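Local coordinates for uncharacterized protein YacP (Bacillus subtilis, PDB 5MQ8) that acts as an endoribonuclease (Rae1) involved in ribosome-dependent mRNA decay, at residues L4-Y9 / R122-E127; V32-M37 / V69-T74; Q41-N46 / R133-R138; R47-F52 / E85-A90. All blocks are in the same frame, centred on the assembly; numbering follows the deposited sequence.

Contact 1. Residues L4-Y9 / R122-E127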
loop_
_atom_site.group_PDB
_atom_site.type_symbol
_atom_site.label_atom_id
_atom_site.label_comp_id
_atom_site.label_asym_id
_atom_site.label_seq_id
_atom_site.Cartn_x
_atom_site.Cartn_y
_atom_site.Cartn_z
ATOM N N LEU A 4 15.278 -9.674 19.701
ATOM C CA LEU A 4 16.241 -9.730 18.607
ATOM C C LEU A 4 17.037 -8.431 18.551
ATOM O O LEU A 4 16.455 -7.356 18.409
ATOM C CB LEU A 4 15.570 -10.033 17.264
ATOM C CG LEU A 4 16.504 -10.161 16.018
ATOM C CD1 LEU A 4 17.517 -11.303 16.158
ATOM C CD2 LEU A 4 15.709 -10.388 14.781
ATOM N N LEU A 5 18.364 -8.541 18.697
ATOM C CA LEU A 5 19.308 -7.419 18.643
ATOM C C LEU A 5 20.025 -7.579 17.321
ATOM O O LEU A 5 20.590 -8.636 17.055
ATOM C CB LEU A 5 20.291 -7.443 19.839
ATOM C CG LEU A 5 19.673 -7.396 21.256
ATOM C CD1 LEU A 5 20.751 -7.409 22.337
ATOM C CD2 LEU A 5 18.809 -6.164 21.454
ATOM N N VAL A 6 19.907 -6.578 16.450
ATOM C CA VAL A 6 20.408 -6.653 15.085
ATOM C C VAL A 6 21.640 -5.785 14.842
ATOM O O VAL A 6 21.619 -4.589 15.120
ATOM C CB VAL A 6 19.266 -6.331 14.049
ATOM C CG1 VAL A 6 19.747 -6.497 12.604
ATOM C CG2 VAL A 6 18.021 -7.184 14.293
ATOM N N ASP A 7 22.696 -6.394 14.260
ATOM C CA ASP A 7 23.892 -5.675 13.840
ATOM C C ASP A 7 23.514 -5.133 12.459
ATOM O O ASP A 7 23.617 -5.845 11.450
ATOM C CB ASP A 7 25.097 -6.636 13.774
ATOM C CG ASP A 7 26.440 -6.066 13.314
ATOM O OD1 ASP A 7 26.464 -4.921 12.799
ATOM O OD2 ASP A 7 27.450 -6.802 13.385
ATOM N N GLY A 8 23.001 -3.904 12.462
ATOM C CA GLY A 8 22.499 -3.194 11.295
ATOM C C GLY A 8 23.438 -3.113 10.108
ATOM O O GLY A 8 23.043 -3.453 8.990
ATOM N N TYR A 9 24.676 -2.647 10.341
ATOM C CA TYR A 9 25.693 -2.528 9.282
ATOM C C TYR A 9 26.014 -3.891 8.657
ATOM O O TYR A 9 26.142 -3.983 7.439
ATOM C CB TYR A 9 26.983 -1.845 9.801
ATOM C CG TYR A 9 28.042 -1.698 8.730
ATOM C CD1 TYR A 9 27.887 -0.785 7.688
ATOM C CD2 TYR A 9 29.160 -2.530 8.707
ATOM C CE1 TYR A 9 28.844 -0.666 6.676
ATOM C CE2 TYR A 9 30.118 -2.431 7.692
ATOM C CZ TYR A 9 29.961 -1.485 6.690
ATOM O OH TYR A 9 30.912 -1.360 5.706
ATOM N N ARG A 122 22.317 -14.456 6.856
ATOM C CA ARG A 122 21.615 -15.310 5.899
ATOM C C ARG A 122 20.318 -15.837 6.512
ATOM O O ARG A 122 19.284 -15.823 5.840
ATOM C CB ARG A 122 22.535 -16.480 5.485
ATOM C CG ARG A 122 22.195 -17.090 4.126
ATOM C CD ARG A 122 23.200 -18.138 3.657
ATOM N NE ARG A 122 24.454 -17.553 3.174
ATOM C CZ ARG A 122 24.675 -17.136 1.929
ATOM N NH1 ARG A 122 25.848 -16.615 1.596
ATOM N NH2 ARG A 122 23.732 -17.262 1.001
ATOM N N GLU A 123 20.371 -16.290 7.786
ATOM C CA GLU A 123 19.219 -16.807 8.518
ATOM C C GLU A 123 18.176 -15.726 8.706
ATOM O O GLU A 123 16.997 -15.993 8.463
ATOM C CB GLU A 123 19.630 -17.352 9.890
ATOM C CG GLU A 123 20.119 -18.788 9.879
ATOM C CD GLU A 123 21.062 -19.158 11.009
ATOM O OE1 GLU A 123 20.819 -18.747 12.168
ATOM O OE2 GLU A 123 22.049 -19.873 10.729
ATOM N N LEU A 124 18.594 -14.505 9.142
ATOM C CA LEU A 124 17.644 -13.413 9.337
ATOM C C LEU A 124 16.986 -13.045 8.011
ATOM O O LEU A 124 15.763 -12.924 7.969
ATOM C CB LEU A 124 18.254 -12.186 10.051
ATOM C CG LEU A 124 17.262 -11.038 10.393
ATOM C CD1 LEU A 124 16.124 -11.507 11.291
ATOM C CD2 LEU A 124 17.977 -9.835 10.985
ATOM N N LEU A 125 17.782 -12.952 6.923
ATOM C CA LEU A 125 17.279 -12.658 5.574
ATOM C C LEU A 125 16.198 -13.670 5.129
ATOM O O LEU A 125 15.146 -13.253 4.653
ATOM C CB LEU A 125 18.430 -12.591 4.551
ATOM C CG LEU A 125 18.048 -12.362 3.056
ATOM C CD1 LEU A 125 17.385 -10.986 2.828
ATOM C CD2 LEU A 125 19.265 -12.508 2.162
ATOM N N ARG A 126 16.461 -14.989 5.317
ATOM C CA ARG A 126 15.548 -16.099 4.971
ATOM C C ARG A 126 14.211 -15.959 5.727
ATOM O O ARG A 126 13.153 -16.111 5.130
ATOM C CB ARG A 126 16.223 -17.462 5.259
ATOM C CG ARG A 126 15.376 -18.687 4.905
ATOM C CD ARG A 126 15.908 -19.963 5.537
ATOM N NE ARG A 126 14.843 -20.954 5.718
ATOM C CZ ARG A 126 15.029 -22.200 6.146
ATOM N NH1 ARG A 126 16.249 -22.635 6.438
ATOM N NH2 ARG A 126 13.997 -23.024 6.278
ATOM N N GLU A 127 14.278 -15.621 7.018
ATOM C CA GLU A 127 13.139 -15.369 7.900
ATOM C C GLU A 127 12.362 -14.135 7.423
ATOM O O GLU A 127 11.143 -14.205 7.273
ATOM C CB GLU A 127 13.617 -15.168 9.337
ATOM C CG GLU A 127 14.038 -16.468 9.995
ATOM C CD GLU A 127 14.418 -16.406 11.460
ATOM O OE1 GLU A 127 14.212 -15.349 12.104
ATOM O OE2 GLU A 127 14.885 -17.447 11.977
#
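L4, V6 and L124 meet without a flat group from either segment: the contact is made by three branched aliphatic side chains, and the nearby ring belongs to Y40 of helix 23-44, whose side chain packs against both L4 and L124. It illustrates helix-on-strand packing in a layered alpha/beta domain of the PIN clan. Strand 3-7, the central strand of a five-stranded parallel sheet, here meets the early turns of helix 121-145. L4 and V6, two residues apart on the strand, point to the same side of the sheet, and L124 reaches from the helix to both with one methyl each. Toward L4 the approach is tip to tip, with CD1 of L124 lying 3.7 Å from CD2 of L4. Toward V6, L124 lies nearly perpendicular. A chi1 of -175° extends the isobutyl group of L124 from the helix toward the strand, and its fork spans the two partners. All three residues are buried. M37, also of helix 23-44, packs against L4, L124 and V6, while A101 of the neighbouring strand and K119 touch both L4 and L124. At the end of the strand D7 is the N-cap of helix 8-14, with a weak hydrogen bond from N10 N to OD1, and its OD2 is hydrogen-bonded with T102 OG1. Acidic residues commonly gather at the C-terminal end of the parallel strands in PIN-type nucleases. The looser of the two methyl contacts joins V6 CG1 to L124 CD2 at 4.1 Å.

Contact 2. Residues V32-M37 / V69-T74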
loop_
_atom_site.group_PDB
_atom_site.type_symbol
_atom_site.label_atom_id
_atom_site.label_comp_id
_atom_site.label_asym_id
_atom_site.label_seq_id
_atom_site.Cartn_x
_atom_site.Cartn_y
_atom_site.Cartn_z
ATOM N N VAL A 32 15.407 0.659 4.315
ATOM C CA VAL A 32 14.825 -0.615 3.884
ATOM C C VAL A 32 14.928 -1.631 5.029
ATOM O O VAL A 32 13.925 -2.285 5.347
ATOM C CB VAL A 32 15.427 -1.145 2.552
ATOM C CG1 VAL A 32 14.895 -2.544 2.221
ATOM C CG2 VAL A 32 15.141 -0.184 1.401
ATOM N N LEU A 33 16.115 -1.702 5.687
ATOM C CA LEU A 33 16.335 -2.607 6.813
ATOM C C LEU A 33 15.369 -2.348 7.966
ATOM O O LEU A 33 14.790 -3.303 8.483
ATOM C CB LEU A 33 17.810 -2.593 7.282
ATOM C CG LEU A 33 18.166 -3.444 8.509
ATOM C CD1 LEU A 33 17.891 -4.949 8.257
ATOM C CD2 LEU A 33 19.613 -3.210 8.909
ATOM N N ILE A 34 15.157 -1.070 8.337
ATOM C CA ILE A 34 14.201 -0.698 9.403
ATOM C C ILE A 34 12.777 -1.173 9.080
ATOM O O ILE A 34 12.092 -1.697 9.970
ATOM C CB ILE A 34 14.267 0.817 9.720
ATOM C CG1 ILE A 34 15.621 1.177 10.364
ATOM C CG2 ILE A 34 13.103 1.256 10.610
ATOM C CD1 ILE A 34 15.991 2.646 10.240
ATOM N N GLN A 35 12.347 -1.015 7.805
ATOM C CA GLN A 35 11.021 -1.437 7.351
ATOM C C GLN A 35 10.887 -2.966 7.429
ATOM O O GLN A 35 9.870 -3.453 7.923
ATOM C CB GLN A 35 10.695 -0.878 5.944
ATOM C CG GLN A 35 9.309 -1.270 5.371
ATOM C CD GLN A 35 8.112 -1.049 6.289
ATOM O OE1 GLN A 35 7.226 -1.901 6.411
ATOM N NE2 GLN A 35 8.057 0.079 6.969
ATOM N N LYS A 36 11.937 -3.704 7.008
ATOM C CA LYS A 36 11.990 -5.166 7.099
ATOM C C LYS A 36 11.880 -5.621 8.556
ATOM O O LYS A 36 11.167 -6.587 8.839
ATOM C CB LYS A 36 13.286 -5.732 6.469
ATOM C CG LYS A 36 13.437 -5.544 4.955
ATOM C CD LYS A 36 12.249 -6.065 4.162
ATOM C CE LYS A 36 11.558 -4.925 3.453
ATOM N NZ LYS A 36 10.089 -5.138 3.332
ATOM N N MET A 37 12.559 -4.903 9.475
ATOM C CA MET A 37 12.528 -5.215 10.898
ATOM C C MET A 37 11.174 -4.878 11.555
ATOM O O MET A 37 10.811 -5.530 12.535
ATOM C CB MET A 37 13.720 -4.605 11.657
ATOM C CG MET A 37 15.094 -5.268 11.311
ATOM S SD MET A 37 15.134 -7.054 10.953
ATOM C CE MET A 37 14.823 -7.674 12.418
ATOM N N VAL A 69 10.100 -0.343 15.505
ATOM C CA VAL A 69 11.522 -0.695 15.642
ATOM C C VAL A 69 12.305 0.327 16.423
ATOM O O VAL A 69 12.374 1.489 16.025
ATOM C CB VAL A 69 12.216 -0.920 14.264
ATOM C CG1 VAL A 69 13.536 -1.656 14.421
ATOM C CG2 VAL A 69 11.323 -1.651 13.293
ATOM N N GLU A 70 12.994 -0.131 17.461
ATOM C CA GLU A 70 13.905 0.735 18.194
ATOM C C GLU A 70 15.231 0.734 17.404
ATOM O O GLU A 70 15.773 -0.327 17.095
ATOM C CB GLU A 70 14.114 0.221 19.619
ATOM C CG GLU A 70 14.909 1.184 20.482
ATOM C CD GLU A 70 15.012 0.821 21.947
ATOM O OE1 GLU A 70 15.769 1.515 22.656
ATOM O OE2 GLU A 70 14.337 -0.135 22.392
ATOM N N VAL A 71 15.716 1.922 17.054
ATOM C CA VAL A 71 16.946 2.105 16.294
ATOM C C VAL A 71 17.944 2.848 17.175
ATOM O O VAL A 71 17.644 3.946 17.649
ATOM C CB VAL A 71 16.670 2.824 14.947
ATOM C CG1 VAL A 71 17.966 3.210 14.253
ATOM C CG2 VAL A 71 15.794 1.961 14.033
ATOM N N ILE A 72 19.124 2.232 17.408
ATOM C CA ILE A 72 20.170 2.791 18.268
ATOM C C ILE A 72 21.472 2.938 17.513
ATOM O O ILE A 72 21.899 2.010 16.839
ATOM C CB ILE A 72 20.319 1.971 19.591
ATOM C CG1 ILE A 72 19.103 2.204 20.499
ATOM C CG2 ILE A 72 21.612 2.325 20.356
ATOM C CD1 ILE A 72 18.916 1.226 21.559
ATOM N N PHE A 73 22.082 4.116 17.607
ATOM C CA PHE A 73 23.379 4.377 17.013
ATOM C C PHE A 73 24.433 4.287 18.114
ATOM O O PHE A 73 24.158 4.672 19.253
ATOM C CB PHE A 73 23.400 5.740 16.298
ATOM C CG PHE A 73 22.732 5.708 14.942
ATOM C CD1 PHE A 73 21.349 5.760 14.828
ATOM C CD2 PHE A 73 23.482 5.590 13.782
ATOM C CE1 PHE A 73 20.727 5.704 13.576
ATOM C CE2 PHE A 73 22.860 5.544 12.531
ATOM C CZ PHE A 73 21.482 5.590 12.438
ATOM N N THR A 74 25.617 3.726 17.799
ATOM C CA THR A 74 26.708 3.608 18.777
ATOM C C THR A 74 27.290 4.999 19.102
ATOM O O THR A 74 27.033 5.957 18.369
ATOM C CB THR A 74 27.812 2.658 18.266
ATOM O OG1 THR A 74 28.331 3.138 17.023
ATOM C CG2 THR A 74 27.351 1.221 18.137
#
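V69 pushes its two methyls into the last part of helical segment 32-37, between I34 and M37. CG2 goes deepest, resting against backbone as well as side chain: it lies 3.4 Å from I34 O and 3.7 Å from M37 C, so the hollow it fills is largely the surface of the helical turn itself. The companion methyl, CG1 of V69, abuts CB of M37 at 4.0 Å. Beyond CB the methionine bends at chi2 and chi3 and leads away, toward V48 and V50 of the next strand. Two residues along, V71 offers a second bump. Its CG2 meets the shaft of I34, 3.8 Å from CG1 and 3.9 Å from CD1 of that residue, and V71 stands roughly square to I34. The helix belongs to the beta-alpha-beta crossover that joins parallel strands 3-7 and 47-52; here it extends its cover to strand 70-73, outermost within the chain. The chi1 of I34, -67°, carries the longer branch along to V71 and sets CG2 near V69. Elsewhere on the helix, V32, Q35 and K36 pack on I151, E155 and S154 of the second subunit.

Contact 3. Residues Q41-N46 / R133-R138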
loop_
_atom_site.group_PDB
_atom_site.type_symbol
_atom_site.label_atom_id
_atom_site.label_comp_id
_atom_site.label_asym_id
_atom_site.label_seq_id
_atom_site.Cartn_x
_atom_site.Cartn_y
_atom_site.Cartn_z
ATOM N N GLN A 41 9.112 -7.648 13.571
ATOM C CA GLN A 41 8.590 -7.375 14.910
ATOM C C GLN A 41 7.072 -7.655 14.963
ATOM O O GLN A 41 6.615 -8.375 15.856
ATOM C CB GLN A 41 8.898 -5.932 15.361
ATOM C CG GLN A 41 8.271 -5.578 16.724
ATOM C CD GLN A 41 9.048 -4.666 17.633
ATOM O OE1 GLN A 41 10.272 -4.683 17.705
ATOM N NE2 GLN A 41 8.336 -3.850 18.380
ATOM N N SER A 42 6.311 -7.076 14.021
ATOM C CA SER A 42 4.862 -7.215 13.955
ATOM C C SER A 42 4.392 -8.658 13.752
ATOM O O SER A 42 3.519 -9.100 14.489
ATOM C CB SER A 42 4.286 -6.305 12.879
ATOM O OG SER A 42 2.873 -6.405 12.878
ATOM N N TYR A 43 4.986 -9.393 12.802
ATOM C CA TYR A 43 4.619 -10.781 12.561
ATOM C C TYR A 43 4.888 -11.700 13.765
ATOM O O TYR A 43 3.979 -12.408 14.216
ATOM C CB TYR A 43 5.322 -11.328 11.310
ATOM C CG TYR A 43 4.829 -12.704 10.906
ATOM C CD1 TYR A 43 3.692 -12.854 10.115
ATOM C CD2 TYR A 43 5.472 -13.856 11.350
ATOM C CE1 TYR A 43 3.209 -14.115 9.774
ATOM C CE2 TYR A 43 4.996 -15.122 11.018
ATOM C CZ TYR A 43 3.861 -15.247 10.232
ATOM O OH TYR A 43 3.375 -16.489 9.902
ATOM N N THR A 44 6.145 -11.691 14.268
ATOM C CA THR A 44 6.608 -12.562 15.343
ATOM C C THR A 44 6.142 -12.155 16.740
ATOM O O THR A 44 6.041 -13.015 17.618
ATOM C CB THR A 44 8.150 -12.698 15.308
ATOM O OG1 THR A 44 8.744 -11.440 15.626
ATOM C CG2 THR A 44 8.669 -13.187 13.975
ATOM N N GLY A 45 5.948 -10.863 16.960
ATOM C CA GLY A 45 5.625 -10.350 18.285
ATOM C C GLY A 45 6.874 -10.205 19.135
ATOM O O GLY A 45 6.788 -9.850 20.313
ATOM N N ASN A 46 8.062 -10.461 18.537
ATOM C CA ASN A 46 9.345 -10.361 19.232
ATOM C C ASN A 46 9.839 -8.935 19.214
ATOM O O ASN A 46 9.661 -8.230 18.219
ATOM C CB ASN A 46 10.388 -11.285 18.600
ATOM C CG ASN A 46 10.130 -12.762 18.805
ATOM O OD1 ASN A 46 9.262 -13.183 19.569
ATOM N ND2 ASN A 46 10.895 -13.587 18.129
ATOM N N ARG A 133 6.499 -12.422 2.343
ATOM C CA ARG A 133 5.615 -13.157 1.440
ATOM C C ARG A 133 4.326 -13.567 2.113
ATOM O O ARG A 133 3.277 -13.507 1.476
ATOM C CB ARG A 133 6.333 -14.379 0.838
ATOM C CG ARG A 133 7.261 -14.024 -0.321
ATOM C CD ARG A 133 7.773 -15.265 -1.050
ATOM N NE ARG A 133 8.814 -15.978 -0.299
ATOM C CZ ARG A 133 10.123 -15.767 -0.432
ATOM N NH1 ARG A 133 10.574 -14.858 -1.290
ATOM N NH2 ARG A 133 10.990 -16.460 0.294
ATOM N N ARG A 134 4.403 -13.950 3.399
ATOM C CA ARG A 134 3.265 -14.373 4.202
ATOM C C ARG A 134 2.333 -13.204 4.480
ATOM O O ARG A 134 1.118 -13.352 4.310
ATOM C CB ARG A 134 3.727 -15.033 5.511
ATOM C CG ARG A 134 3.333 -16.506 5.614
ATOM C CD ARG A 134 4.108 -17.249 6.690
ATOM N NE ARG A 134 4.707 -18.482 6.168
ATOM C CZ ARG A 134 5.613 -19.208 6.815
ATOM N NH1 ARG A 134 6.042 -18.834 8.012
ATOM N NH2 ARG A 134 6.110 -20.307 6.262
ATOM N N ILE A 135 2.894 -12.036 4.896
ATOM C CA ILE A 135 2.106 -10.834 5.173
ATOM C C ILE A 135 1.371 -10.400 3.906
ATOM O O ILE A 135 0.170 -10.143 3.973
ATOM C CB ILE A 135 2.941 -9.683 5.815
ATOM C CG1 ILE A 135 3.392 -10.055 7.231
ATOM C CG2 ILE A 135 2.160 -8.349 5.821
ATOM C CD1 ILE A 135 4.434 -9.101 7.836
ATOM N N GLU A 136 2.085 -10.376 2.758
ATOM C CA GLU A 136 1.538 -9.998 1.454
ATOM C C GLU A 136 0.371 -10.891 1.046
ATOM O O GLU A 136 -0.652 -10.368 0.601
ATOM C CB GLU A 136 2.620 -9.999 0.370
ATOM C CG GLU A 136 3.447 -8.729 0.329
ATOM C CD GLU A 136 4.436 -8.613 -0.817
ATOM O OE1 GLU A 136 4.075 -8.958 -1.967
ATOM O OE2 GLU A 136 5.555 -8.112 -0.570
ATOM N N ARG A 137 0.518 -12.226 1.227
ATOM C CA ARG A 137 -0.509 -13.219 0.907
ATOM C C ARG A 137 -1.748 -13.031 1.767
ATOM O O ARG A 137 -2.852 -13.065 1.229
ATOM C CB ARG A 137 0.023 -14.646 1.063
ATOM C CG ARG A 137 0.416 -15.296 -0.255
ATOM C CD ARG A 137 0.472 -16.824 -0.168
ATOM N NE ARG A 137 1.526 -17.299 0.733
ATOM C CZ ARG A 137 1.303 -17.809 1.940
ATOM N NH1 ARG A 137 0.062 -17.951 2.388
ATOM N NH2 ARG A 137 2.318 -18.212 2.694
ATOM N N ARG A 138 -1.576 -12.809 3.080
ATOM C CA ARG A 138 -2.683 -12.604 4.025
ATOM C C ARG A 138 -3.448 -11.311 3.729
ATOM O O ARG A 138 -4.670 -11.268 3.913
ATOM C CB ARG A 138 -2.196 -12.613 5.487
ATOM C CG ARG A 138 -1.694 -13.984 5.948
ATOM C CD ARG A 138 -2.674 -14.738 6.844
ATOM N NE ARG A 138 -2.567 -14.355 8.256
ATOM C CZ ARG A 138 -1.633 -14.793 9.101
ATOM N NH1 ARG A 138 -0.680 -15.619 8.681
ATOM N NH2 ARG A 138 -1.630 -14.388 10.364
#
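Y43 carries this contact: its side chain, the largest contributor, reaches across to R134 and I135 on the other helix. The motif is a helix-helix packing between the end of helix 23-44 and the middle of the long helix 121-145, two helices of the PIN-clan alpha/beta domain. A first torsion near -172° swings the phenol ring out from its helix. Near the base of the ring, CD1 of Y43 lies 4.0 Å from CG1 of I135, and the two side chains run antiparallel as they pass. At the far end the hydroxyl meets the aliphatic part of R134, with OH of Y43 3.4 Å from CD of R134. The R134 side chain passes obliquely, its guanidinium plane turned 40° from the ring. R138 adds a lesser contact, with NH1 near the ring plane at the edge carrying CE1. F161 of the second subunit packs on both Y43 and I135, which makes this pair part of the subunit interface; beside it, S42 OG is hydrogen-bonded with E162 of that subunit. Beyond Y43 the helix ends at T44, G45 follows with positive phi, and an ST turn leads toward the next strand: N46 N donates to T44 OG1 over 3.1 Å, with an N-H...O angle of 161°.

Contact 4. Residues R47-F52 / E85-A90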
loop_
_atom_site.group_PDB
_atom_site.type_symbol
_atom_site.label_atom_id
_atom_site.label_comp_id
_atom_site.label_asym_id
_atom_site.label_seq_id
_atom_site.Cartn_x
_atom_site.Cartn_y
_atom_site.Cartn_z
ATOM N N ARG A 47 10.431 -8.488 20.327
ATOM C CA ARG A 47 10.987 -7.148 20.388
ATOM C C ARG A 47 12.256 -7.112 19.509
ATOM O O ARG A 47 13.057 -8.047 19.532
ATOM C CB ARG A 47 11.287 -6.753 21.823
ATOM C CG ARG A 47 11.675 -5.299 21.941
ATOM C CD ARG A 47 12.072 -4.988 23.346
ATOM N NE ARG A 47 12.575 -3.622 23.465
ATOM C CZ ARG A 47 12.800 -3.026 24.625
ATOM N NH1 ARG A 47 12.559 -3.663 25.762
ATOM N NH2 ARG A 47 13.265 -1.787 24.660
ATOM N N VAL A 48 12.385 -6.065 18.680
ATOM C CA VAL A 48 13.495 -5.898 17.739
ATOM C C VAL A 48 14.215 -4.593 17.990
ATOM O O VAL A 48 13.583 -3.540 18.028
ATOM C CB VAL A 48 13.034 -6.010 16.256
ATOM C CG1 VAL A 48 14.201 -5.788 15.296
ATOM C CG2 VAL A 48 12.371 -7.354 15.975
ATOM N N ILE A 49 15.548 -4.659 18.161
ATOM C CA ILE A 49 16.375 -3.469 18.327
ATOM C C ILE A 49 17.469 -3.499 17.264
ATOM O O ILE A 49 18.239 -4.456 17.192
ATOM C CB ILE A 49 16.912 -3.257 19.773
ATOM C CG1 ILE A 49 15.745 -3.227 20.800
ATOM C CG2 ILE A 49 17.746 -1.957 19.843
ATOM C CD1 ILE A 49 16.152 -3.193 22.286
ATOM N N VAL A 50 17.536 -2.455 16.440
ATOM C CA VAL A 50 18.546 -2.374 15.384
ATOM C C VAL A 50 19.656 -1.427 15.834
ATOM O O VAL A 50 19.393 -0.266 16.145
ATOM C CB VAL A 50 17.952 -2.016 13.992
ATOM C CG1 VAL A 50 19.018 -2.096 12.902
ATOM C CG2 VAL A 50 16.787 -2.940 13.645
ATOM N N VAL A 51 20.886 -1.939 15.863
ATOM C CA VAL A 51 22.080 -1.201 16.268
ATOM C C VAL A 51 22.947 -0.897 15.051
ATOM O O VAL A 51 23.424 -1.803 14.355
ATOM C CB VAL A 51 22.862 -1.927 17.407
ATOM C CG1 VAL A 51 24.145 -1.178 17.787
ATOM C CG2 VAL A 51 21.977 -2.111 18.629
ATOM N N PHE A 52 23.134 0.384 14.797
ATOM C CA PHE A 52 23.936 0.867 13.699
ATOM C C PHE A 52 25.215 1.500 14.215
ATOM O O PHE A 52 25.185 2.341 15.121
ATOM C CB PHE A 52 23.167 1.893 12.855
ATOM C CG PHE A 52 22.027 1.338 12.038
ATOM C CD1 PHE A 52 22.267 0.491 10.959
ATOM C CD2 PHE A 52 20.714 1.712 12.301
ATOM C CE1 PHE A 52 21.207 0.003 10.179
ATOM C CE2 PHE A 52 19.657 1.222 11.519
ATOM C CZ PHE A 52 19.911 0.365 10.472
ATOM N N GLU A 85 25.877 -5.770 23.655
ATOM C CA GLU A 85 26.135 -6.353 24.981
ATOM C C GLU A 85 25.442 -5.521 26.090
ATOM O O GLU A 85 24.805 -6.101 26.963
ATOM C CB GLU A 85 27.650 -6.448 25.243
ATOM C CG GLU A 85 28.014 -7.169 26.532
ATOM C CD GLU A 85 29.479 -7.105 26.918
ATOM O OE1 GLU A 85 30.011 -8.141 27.375
ATOM O OE2 GLU A 85 30.098 -6.027 26.761
ATOM N N LYS A 86 25.564 -4.180 26.041
ATOM C CA LYS A 86 24.947 -3.257 27.005
ATOM C C LYS A 86 23.428 -3.425 26.986
ATOM O O LYS A 86 22.823 -3.536 28.052
ATOM C CB LYS A 86 25.323 -1.801 26.701
ATOM C CG LYS A 86 26.717 -1.412 27.167
ATOM C CD LYS A 86 27.150 -0.100 26.545
ATOM C CE LYS A 86 28.642 0.122 26.637
ATOM N NZ LYS A 86 29.077 1.333 25.893
ATOM N N LEU A 87 22.820 -3.503 25.774
ATOM C CA LEU A 87 21.378 -3.698 25.600
ATOM C C LEU A 87 20.911 -5.034 26.154
ATOM O O LEU A 87 19.908 -5.071 26.860
ATOM C CB LEU A 87 20.975 -3.564 24.126
ATOM C CG LEU A 87 20.936 -2.142 23.599
ATOM C CD1 LEU A 87 21.133 -2.128 22.121
ATOM C CD2 LEU A 87 19.639 -1.435 24.007
ATOM N N ALA A 88 21.653 -6.121 25.873
ATOM C CA ALA A 88 21.330 -7.455 26.376
ATOM C C ALA A 88 21.418 -7.543 27.904
ATOM O O ALA A 88 20.639 -8.276 28.508
ATOM C CB ALA A 88 22.243 -8.486 25.752
ATOM N N GLN A 89 22.363 -6.803 28.515
ATOM C CA GLN A 89 22.549 -6.769 29.962
ATOM C C GLN A 89 21.445 -5.954 30.631
ATOM O O GLN A 89 20.987 -6.327 31.708
ATOM C CB GLN A 89 23.932 -6.214 30.318
ATOM C CG GLN A 89 25.057 -7.225 30.074
ATOM C CD GLN A 89 26.448 -6.654 30.245
ATOM O OE1 GLN A 89 26.652 -5.440 30.375
ATOM N NE2 GLN A 89 27.445 -7.525 30.216
ATOM N N ALA A 90 21.011 -4.851 29.987
ATOM C CA ALA A 90 19.939 -3.979 30.476
ATOM C C ALA A 90 18.570 -4.660 30.401
ATOM O O ALA A 90 17.685 -4.314 31.186
ATOM C CB ALA A 90 19.913 -2.693 29.683
#
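One methyl of L87 makes the whole connection with I49 and V51. Its CD1 sits 3.6 Å from CG2 of V51 and 4.1 Å from CG2 of I49, so a single helix side chain rests across two residues on the same side of the strand. The approaches differ: L87 and V51 run past each other in opposite senses, whereas L87 meets I49 at a slant. In L87, chi1 of -76° sets CG beside the backbone N, and with CD1 foremost the branch is delivered between the two beta-branched neighbours. I49 supplies CG2, which also faces I72, while its longer arm ends near E70. In the next shell, I72 touches both L87 and I49, while A80, R83 and I84, earlier in the same helix, pack on V51. The helix is tied to the loop that follows strand 98-101 by hydrogen bonds of E85 OE1 and Q89 NE2 with the side-chain amide of Q114. V50, between I49 and V51, points away from the helix, and it and V48 both touch M37 of helix 23-44. Strand 47-52 thus runs between strands 3-7 and 70-73 in the sheet, with helix 80-90 on one face and helix 23-44 on the other, the layering of an alpha/beta/alpha sandwich.

How the contacts relate
The four contacts show how one sheet is clad by helices on both faces. M37 of contact 2 is the hub: its CE lies 3.7 Å from CD2 of L4 in contact 1, and 3.5 Å from CG1 of V48 in contact 4. Contacts 1 and 4 are joined directly, since strands 3-7 and 47-52 pair, and contacts 2 and 4 likewise through strands 47-52 and 70-73. Contact 3 stands apart, its centre about 22 Å from that of contact 4, although a hydrogen bond from V48 N to Q41 OE1 (2.7 Å) ties the two. Contacts 2 and 3 share helix 23-44 and both touch the second subunit. D7, at the C-terminal end of strand 3-7, probably lies near the nuclease site, as in other PIN-type nucleases.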